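Local coordinates for glutathione s-transferase S2 (Nilaparvata lugens, PDB 5H5L), which binds glutathione and, as a sigma-class glutathione transferase also named prostaglandin D synthase, probably catalyses its conjugation to electrophilic substrates, at residues Asn96-Ser101 / Glu124-Tyr129; Phe128-Phe133 / Asp172-Ile177. One frame throughout, in Å; residues are numbered along the deposited sequence.

Interaction 1 of 2, residues Asn96-Ser101 / Glu124-Tyr129; sequences NDFRSS and ETVPFY. With GSH (glutathione), chain C.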
loop_
_atom_site.group_PDB
_atom_site.type_symbol
_atom_site.label_atom_id
_atom_site.label_comp_id
_atom_site.label_asym_id
_atom_site.label_seq_id
_atom_site.Cartn_x
_atom_site.Cartn_y
_atom_site.Cartn_z
ATOM N N ASN B 96 5.111 -3.926 -3.134
ATOM C CA ASN B 96 5.452 -2.549 -2.778
ATOM C C ASN B 96 6.427 -2.515 -1.603
ATOM O O ASN B 96 7.290 -1.643 -1.565
ATOM C CB ASN B 96 4.192 -1.741 -2.490
ATOM C CG ASN B 96 3.413 -1.390 -3.780
ATOM O OD1 ASN B 96 3.971 -1.338 -4.871
ATOM N ND2 ASN B 96 2.135 -1.158 -3.642
ATOM N N ASP B 97 6.351 -3.489 -0.685
ATOM C CA ASP B 97 7.368 -3.623 0.347
ATOM C C ASP B 97 8.726 -3.871 -0.293
ATOM O O ASP B 97 9.725 -3.255 0.086
ATOM C CB ASP B 97 7.044 -4.785 1.281
ATOM C CG ASP B 97 5.972 -4.472 2.283
ATOM O OD1 ASP B 97 5.658 -3.282 2.495
ATOM O OD2 ASP B 97 5.444 -5.445 2.872
ATOM N N PHE B 98 8.774 -4.766 -1.282
ATOM C CA PHE B 98 10.017 -4.998 -2.023
ATOM C C PHE B 98 10.532 -3.709 -2.617
ATOM O O PHE B 98 11.706 -3.351 -2.447
ATOM C CB PHE B 98 9.817 -5.996 -3.151
ATOM C CG PHE B 98 10.902 -5.936 -4.202
ATOM C CD1 PHE B 98 12.181 -6.393 -3.918
ATOM C CD2 PHE B 98 10.661 -5.405 -5.443
ATOM C CE1 PHE B 98 13.190 -6.341 -4.881
ATOM C CE2 PHE B 98 11.654 -5.349 -6.405
ATOM C CZ PHE B 98 12.932 -5.820 -6.113
ATOM N N ARG B 99 9.666 -2.982 -3.322
ATOM C CA ARG B 99 10.229 -1.870 -4.071
ATOM C C ARG B 99 10.627 -0.718 -3.172
ATOM O O ARG B 99 11.384 0.156 -3.615
ATOM C CB ARG B 99 9.296 -1.438 -5.195
ATOM C CG ARG B 99 8.168 -0.608 -4.861
ATOM C CD ARG B 99 7.418 -0.277 -6.183
ATOM N NE ARG B 99 6.050 0.173 -5.908
ATOM C CZ ARG B 99 5.762 1.347 -5.360
ATOM N NH1 ARG B 99 6.752 2.177 -5.044
ATOM N NH2 ARG B 99 4.496 1.689 -5.113
ATOM N N SER B 100 10.223 -0.747 -1.903
ATOM C CA SER B 100 10.770 0.191 -0.938
ATOM C C SER B 100 12.282 0.091 -0.871
ATOM O O SER B 100 12.959 1.110 -0.693
ATOM C CB SER B 100 10.171 -0.056 0.422
ATOM O OG SER B 100 10.932 0.608 1.390
ATOM N N SER B 101 12.820 -1.123 -1.025
ATOM C CA SER B 101 14.263 -1.322 -1.071
ATOM C C SER B 101 14.873 -0.604 -2.261
ATOM O O SER B 101 15.947 0.005 -2.162
ATOM C CB SER B 101 14.580 -2.817 -1.114
ATOM O OG SER B 101 14.871 -3.259 0.185
ATOM N N GLU B 124 20.698 -10.346 -2.026
ATOM C CA GLU B 124 19.806 -10.869 -0.995
ATOM C C GLU B 124 18.340 -10.510 -1.221
ATOM O O GLU B 124 17.484 -11.412 -1.278
ATOM C CB GLU B 124 20.305 -10.387 0.371
ATOM C CG GLU B 124 21.503 -11.260 0.884
ATOM C CD GLU B 124 22.787 -10.474 1.092
ATOM O OE1 GLU B 124 22.702 -9.301 1.519
ATOM O OE2 GLU B 124 23.880 -11.030 0.831
ATOM N N THR B 125 18.026 -9.233 -1.443
ATOM C CA THR B 125 16.630 -8.810 -1.478
ATOM C C THR B 125 15.893 -9.332 -2.708
ATOM O O THR B 125 14.784 -9.866 -2.591
ATOM C CB THR B 125 16.548 -7.299 -1.424
ATOM O OG1 THR B 125 17.294 -6.849 -0.298
ATOM C CG2 THR B 125 15.097 -6.835 -1.267
ATOM N N VAL B 126 16.436 -9.095 -3.900
ATOM C CA VAL B 126 15.814 -9.611 -5.112
ATOM C C VAL B 126 15.620 -11.124 -5.057
ATOM O O VAL B 126 14.494 -11.587 -5.288
ATOM C CB VAL B 126 16.617 -9.159 -6.346
ATOM C CG1 VAL B 126 16.123 -9.848 -7.584
ATOM C CG2 VAL B 126 16.541 -7.658 -6.494
ATOM N N PRO B 127 16.637 -11.942 -4.762
ATOM C CA PRO B 127 16.348 -13.381 -4.654
ATOM C C PRO B 127 15.266 -13.710 -3.628
ATOM O O PRO B 127 14.404 -14.578 -3.876
ATOM C CB PRO B 127 17.708 -13.988 -4.261
ATOM C CG PRO B 127 18.717 -13.008 -4.688
ATOM C CD PRO B 127 18.071 -11.656 -4.574
ATOM N N PHE B 128 15.287 -13.060 -2.469
ATOM C CA PHE B 128 14.301 -13.385 -1.445
ATOM C C PHE B 128 12.891 -13.204 -1.992
ATOM O O PHE B 128 12.078 -14.139 -1.992
ATOM C CB PHE B 128 14.520 -12.529 -0.196
ATOM C CG PHE B 128 13.486 -12.752 0.873
ATOM C CD1 PHE B 128 13.657 -13.742 1.814
ATOM C CD2 PHE B 128 12.317 -12.007 0.893
ATOM C CE1 PHE B 128 12.702 -13.967 2.789
ATOM C CE2 PHE B 128 11.359 -12.225 1.861
ATOM C CZ PHE B 128 11.551 -13.210 2.806
ATOM N N TYR B 129 12.596 -12.010 -2.514
ATOM C CA TYR B 129 11.251 -11.744 -3.029
ATOM C C TYR B 129 11.001 -12.462 -4.341
ATOM O O TYR B 129 9.936 -13.057 -4.537
ATOM C CB TYR B 129 11.018 -10.234 -3.225
ATOM C CG TYR B 129 10.780 -9.526 -1.914
ATOM C CD1 TYR B 129 9.525 -9.492 -1.328
ATOM C CD2 TYR B 129 11.813 -8.918 -1.254
ATOM C CE1 TYR B 129 9.326 -8.852 -0.109
ATOM C CE2 TYR B 129 11.630 -8.298 -0.045
ATOM C CZ TYR B 129 10.389 -8.252 0.520
ATOM O OH TYR B 129 10.237 -7.636 1.737
HETATM N N1 GSH C . 3.501 -3.801 4.502
HETATM C CA1 GSH C . 3.511 -4.695 5.650
HETATM C C1 GSH C . 2.154 -4.684 6.352
HETATM O O11 GSH C . 1.708 -5.689 6.986
HETATM O O12 GSH C . 1.522 -3.596 6.308
HETATM C CB1 GSH C . 4.529 -4.140 6.683
HETATM C CG1 GSH C . 4.747 -5.231 7.718
HETATM C CD1 GSH C . 5.916 -4.824 8.651
HETATM O OE1 GSH C . 6.587 -3.875 8.446
HETATM N N2 GSH C . 6.084 -5.704 9.798
HETATM C CA2 GSH C . 7.094 -5.487 10.811
HETATM C C2 GSH C . 7.872 -6.779 11.045
HETATM O O2 GSH C . 7.393 -7.844 10.852
HETATM C CB2 GSH C . 6.371 -5.227 12.115
HETATM S SG2 GSH C . 5.210 -3.844 12.072
HETATM N N3 GSH C . 9.206 -6.634 11.600
HETATM C CA3 GSH C . 10.005 -7.793 11.944
HETATM C C3 GSH C . 11.012 -8.093 10.863
HETATM O O31 GSH C . 11.846 -8.996 11.106
HETATM O O32 GSH C . 11.001 -7.455 9.776
HETATM O O HOH W 1 17.435 -4.400 0.018
#
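Phe98 lays its CB over the centre of the Tyr129 ring, 3.9 Å from the centroid and 11° off the ring normal, a CH-pi contact. CG stands anti to the backbone N (chi1 161°), and the Phe98 ring goes on past Tyr129: its CD1 lies 3.7 Å from Tyr129 CD2, with the two ring planes oblique. At the edge of the Phe98 ring sit two methyls from the preceding turn of helix 111-139, Thr125 CG2 and Val126 CG2, the latter 3.9 Å from Phe98 CE1. The opposite face of the Tyr129 ring carries Phe128 CD2, offset toward the rim, which puts the phenol between two phenylalanines. Helices 82-106 and 111-139 run antiparallel here, at 168° and 10.4 Å between the segment axes, as neighbours in the all-helical C-terminal domain of the glutathione transferase fold. An alanine at Tyr129 would probably open a gap beneath Phe98 CB and let the Phe98 ring shift. One water joins Ser101 OG, at 2.8 Å, to Thr125 OG1. Asp97, on the glutathione side, receives GSH N1 on both carboxylate oxygens, OD1 and OD2, each 3.0 Å away, while Gln63 of the second subunit also bonds to OD2.

Interaction 2 of 2, residues Phe128-Phe133 / Asp172-Ile177; sequences FYFNKF and DKYEHI. With EDO (1,2-ethanediol), chain H.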
loop_
_atom_site.group_PDB
_atom_site.type_symbol
_atom_site.label_atom_id
_atom_site.label_comp_id
_atom_site.label_asym_id
_atom_site.label_seq_id
_atom_site.Cartn_x
_atom_site.Cartn_y
_atom_site.Cartn_z
ATOM N N PHE B 128 15.287 -13.060 -2.469
ATOM C CA PHE B 128 14.301 -13.385 -1.445
ATOM C C PHE B 128 12.891 -13.204 -1.992
ATOM O O PHE B 128 12.078 -14.139 -1.992
ATOM C CB PHE B 128 14.520 -12.529 -0.196
ATOM C CG PHE B 128 13.486 -12.752 0.873
ATOM C CD1 PHE B 128 13.657 -13.742 1.814
ATOM C CD2 PHE B 128 12.317 -12.007 0.893
ATOM C CE1 PHE B 128 12.702 -13.967 2.789
ATOM C CE2 PHE B 128 11.359 -12.225 1.861
ATOM C CZ PHE B 128 11.551 -13.210 2.806
ATOM N N TYR B 129 12.596 -12.010 -2.514
ATOM C CA TYR B 129 11.251 -11.744 -3.029
ATOM C C TYR B 129 11.001 -12.462 -4.341
ATOM O O TYR B 129 9.936 -13.057 -4.537
ATOM C CB TYR B 129 11.018 -10.234 -3.225
ATOM C CG TYR B 129 10.780 -9.526 -1.914
ATOM C CD1 TYR B 129 9.525 -9.492 -1.328
ATOM C CD2 TYR B 129 11.813 -8.918 -1.254
ATOM C CE1 TYR B 129 9.326 -8.852 -0.109
ATOM C CE2 TYR B 129 11.630 -8.298 -0.045
ATOM C CZ TYR B 129 10.389 -8.252 0.520
ATOM O OH TYR B 129 10.237 -7.636 1.737
ATOM N N PHE B 130 11.958 -12.417 -5.269
ATOM C CA PHE B 130 11.629 -12.907 -6.604
ATOM C C PHE B 130 11.520 -14.425 -6.668
ATOM O O PHE B 130 10.761 -14.928 -7.502
ATOM C CB PHE B 130 12.632 -12.414 -7.619
ATOM C CG PHE B 130 12.425 -10.981 -8.014
ATOM C CD1 PHE B 130 11.864 -10.070 -7.123
ATOM C CD2 PHE B 130 12.784 -10.551 -9.265
ATOM C CE1 PHE B 130 11.671 -8.751 -7.488
ATOM C CE2 PHE B 130 12.617 -9.228 -9.643
ATOM C CZ PHE B 130 12.055 -8.331 -8.770
ATOM N N ASN B 131 12.268 -15.175 -5.845
ATOM C CA ASN B 131 12.054 -16.627 -5.823
ATOM C C ASN B 131 10.631 -16.935 -5.357
ATOM O O ASN B 131 9.946 -17.795 -5.921
ATOM C CB ASN B 131 13.063 -17.332 -4.911
ATOM C CG ASN B 131 14.437 -17.540 -5.557
ATOM O OD1 ASN B 131 14.556 -17.816 -6.741
ATOM N ND2 ASN B 131 15.465 -17.426 -4.755
ATOM N N LYS B 132 10.149 -16.212 -4.338
ATOM C CA LYS B 132 8.781 -16.439 -3.879
ATOM C C LYS B 132 7.757 -16.020 -4.931
ATOM O O LYS B 132 6.774 -16.735 -5.154
ATOM C CB LYS B 132 8.549 -15.705 -2.564
ATOM C CG LYS B 132 9.153 -16.454 -1.356
ATOM C CD LYS B 132 9.544 -15.477 -0.264
ATOM C CE LYS B 132 10.135 -16.180 0.937
ATOM N NZ LYS B 132 9.123 -17.012 1.675
ATOM N N PHE B 133 7.947 -14.846 -5.558
ATOM C CA PHE B 133 7.052 -14.417 -6.632
ATOM C C PHE B 133 7.047 -15.448 -7.749
ATOM O O PHE B 133 5.993 -15.813 -8.292
ATOM C CB PHE B 133 7.497 -13.067 -7.221
ATOM C CG PHE B 133 7.413 -11.886 -6.280
ATOM C CD1 PHE B 133 6.666 -11.911 -5.112
ATOM C CD2 PHE B 133 8.101 -10.727 -6.593
ATOM C CE1 PHE B 133 6.614 -10.804 -4.285
ATOM C CE2 PHE B 133 8.075 -9.644 -5.750
ATOM C CZ PHE B 133 7.314 -9.685 -4.608
ATOM N N ASP B 172 15.361 -12.231 -15.956
ATOM C CA ASP B 172 15.509 -13.328 -16.912
ATOM C C ASP B 172 15.539 -14.690 -16.235
ATOM O O ASP B 172 14.901 -15.628 -16.708
ATOM C CB ASP B 172 16.775 -13.142 -17.747
ATOM C CG ASP B 172 16.588 -12.168 -18.888
ATOM O OD1 ASP B 172 15.445 -11.997 -19.358
ATOM O OD2 ASP B 172 17.597 -11.579 -19.319
ATOM N N LYS B 173 16.299 -14.836 -15.148
ATOM C CA LYS B 173 16.450 -16.166 -14.573
ATOM C C LYS B 173 15.188 -16.637 -13.866
ATOM O O LYS B 173 15.072 -17.832 -13.563
ATOM C CB LYS B 173 17.644 -16.186 -13.617
ATOM C CG LYS B 173 17.505 -15.235 -12.457
ATOM C CD LYS B 173 18.742 -15.230 -11.560
ATOM C CE LYS B 173 19.948 -14.739 -12.310
ATOM N NZ LYS B 173 21.070 -14.541 -11.385
ATOM N N TYR B 174 14.225 -15.745 -13.630
ATOM C CA TYR B 174 12.974 -16.119 -12.977
ATOM C C TYR B 174 11.972 -16.420 -14.083
ATOM O O TYR B 174 11.261 -15.539 -14.561
ATOM C CB TYR B 174 12.506 -15.015 -12.034
ATOM C CG TYR B 174 13.547 -14.696 -10.992
ATOM C CD1 TYR B 174 13.728 -15.527 -9.883
ATOM C CD2 TYR B 174 14.380 -13.613 -11.137
ATOM C CE1 TYR B 174 14.663 -15.259 -8.943
ATOM C CE2 TYR B 174 15.342 -13.320 -10.186
ATOM C CZ TYR B 174 15.485 -14.145 -9.100
ATOM O OH TYR B 174 16.456 -13.849 -8.173
ATOM N N GLU B 175 11.920 -17.703 -14.460
ATOM C CA GLU B 175 11.165 -18.177 -15.616
ATOM C C GLU B 175 9.708 -17.737 -15.561
ATOM O O GLU B 175 9.134 -17.356 -16.581
ATOM C CB GLU B 175 11.260 -19.708 -15.679
ATOM C CG GLU B 175 10.353 -20.420 -16.669
ATOM C CD GLU B 175 10.477 -21.966 -16.598
ATOM O OE1 GLU B 175 11.446 -22.477 -15.987
ATOM O OE2 GLU B 175 9.592 -22.670 -17.148
ATOM N N HIS B 176 9.076 -17.824 -14.392
ATOM C CA HIS B 176 7.646 -17.543 -14.356
ATOM C C HIS B 176 7.355 -16.045 -14.298
ATOM O O HIS B 176 6.338 -15.609 -14.853
ATOM C CB HIS B 176 7.039 -18.326 -13.210
ATOM C CG HIS B 176 7.259 -19.802 -13.360
ATOM N ND1 HIS B 176 8.234 -20.496 -12.670
ATOM C CD2 HIS B 176 6.685 -20.693 -14.197
ATOM C CE1 HIS B 176 8.224 -21.758 -13.056
ATOM N NE2 HIS B 176 7.296 -21.902 -13.986
ATOM N N ILE B 177 8.233 -15.245 -13.678
ATOM C CA ILE B 177 8.117 -13.789 -13.790
ATOM C C ILE B 177 8.272 -13.358 -15.239
ATOM O O ILE B 177 7.466 -12.589 -15.765
ATOM C CB ILE B 177 9.138 -13.091 -12.876
ATOM C CG1 ILE B 177 8.873 -13.449 -11.426
ATOM C CG2 ILE B 177 9.092 -11.597 -13.073
ATOM C CD1 ILE B 177 9.947 -12.835 -10.458
HETATM C C1 EDO H . 17.184 -17.593 -8.249
HETATM O O1 EDO H . 18.193 -16.604 -7.862
HETATM C C2 EDO H . 17.419 -18.242 -9.635
HETATM O O2 EDO H . 16.399 -19.225 -9.943
#
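Phe130 and Tyr174 meet edge-to-face, the edge of the Phe130 ring turned to the face of Tyr174, with planes at 73° and centroids 5.5 Å apart. The CB of Phe130 adds a CH-pi contact, standing over the centre of the same Tyr174 face at 3.7 Å from the centroid. Lys173 CG lies over the opposite face, offset toward the rim, so both faces of the phenol ring have a neighbour. At its edge and in its plane Asn131 OD1 comes within 3.4 Å of Tyr174 CE1, and the amide is turned 66° from the ring. Ile177 crosses Phe130 at about a right angle. Its CD1 approaches Phe130 CD2 at 3.8 Å and Phe133 CB at 4.1 Å, so that one methyl touches residues a turn apart on helix 111-139. The Tyr174 hydroxyl accepts a hydrogen bond from O1 of an ethanediol molecule, probably picked up from the crystallisation liquor. Tyr174 is the N-cap residue of helix 175-185, where His176 N and Ile177 N, in the first turn, both hydrogen-bond to Asn134 OD1 of helix 111-139. Leu160 of helix 151-164 packs on Phe130 and Ile177, while Phe133 turns to Met91, Thr94 and Phe95 of helix 82-106.

In the fold
Helix 111-139 serves both contacts: interaction 1 sets it against helix 82-106, and interaction 2 sets its next turn against the start of helix 175-185. Their centres are 11 Å apart, and their segments overlap at Phe128 and Tyr129, of which Tyr129 takes part in interaction 1. With Phe98 CZ 3.5 Å from Phe130 CE1 and Pro127 CA 3.6 Å from Tyr174 OH, the two contacts adjoin directly. Interaction 1 is the nearer to glutathione: Asp97 reaches across the dimer interface to a GSH that is otherwise bonded by the second subunit, while Arg99 touches the other GSH. Interaction 2 is structural packing, although Lys132 beside it also meets the second subunit, at Pro47 and Tyr48.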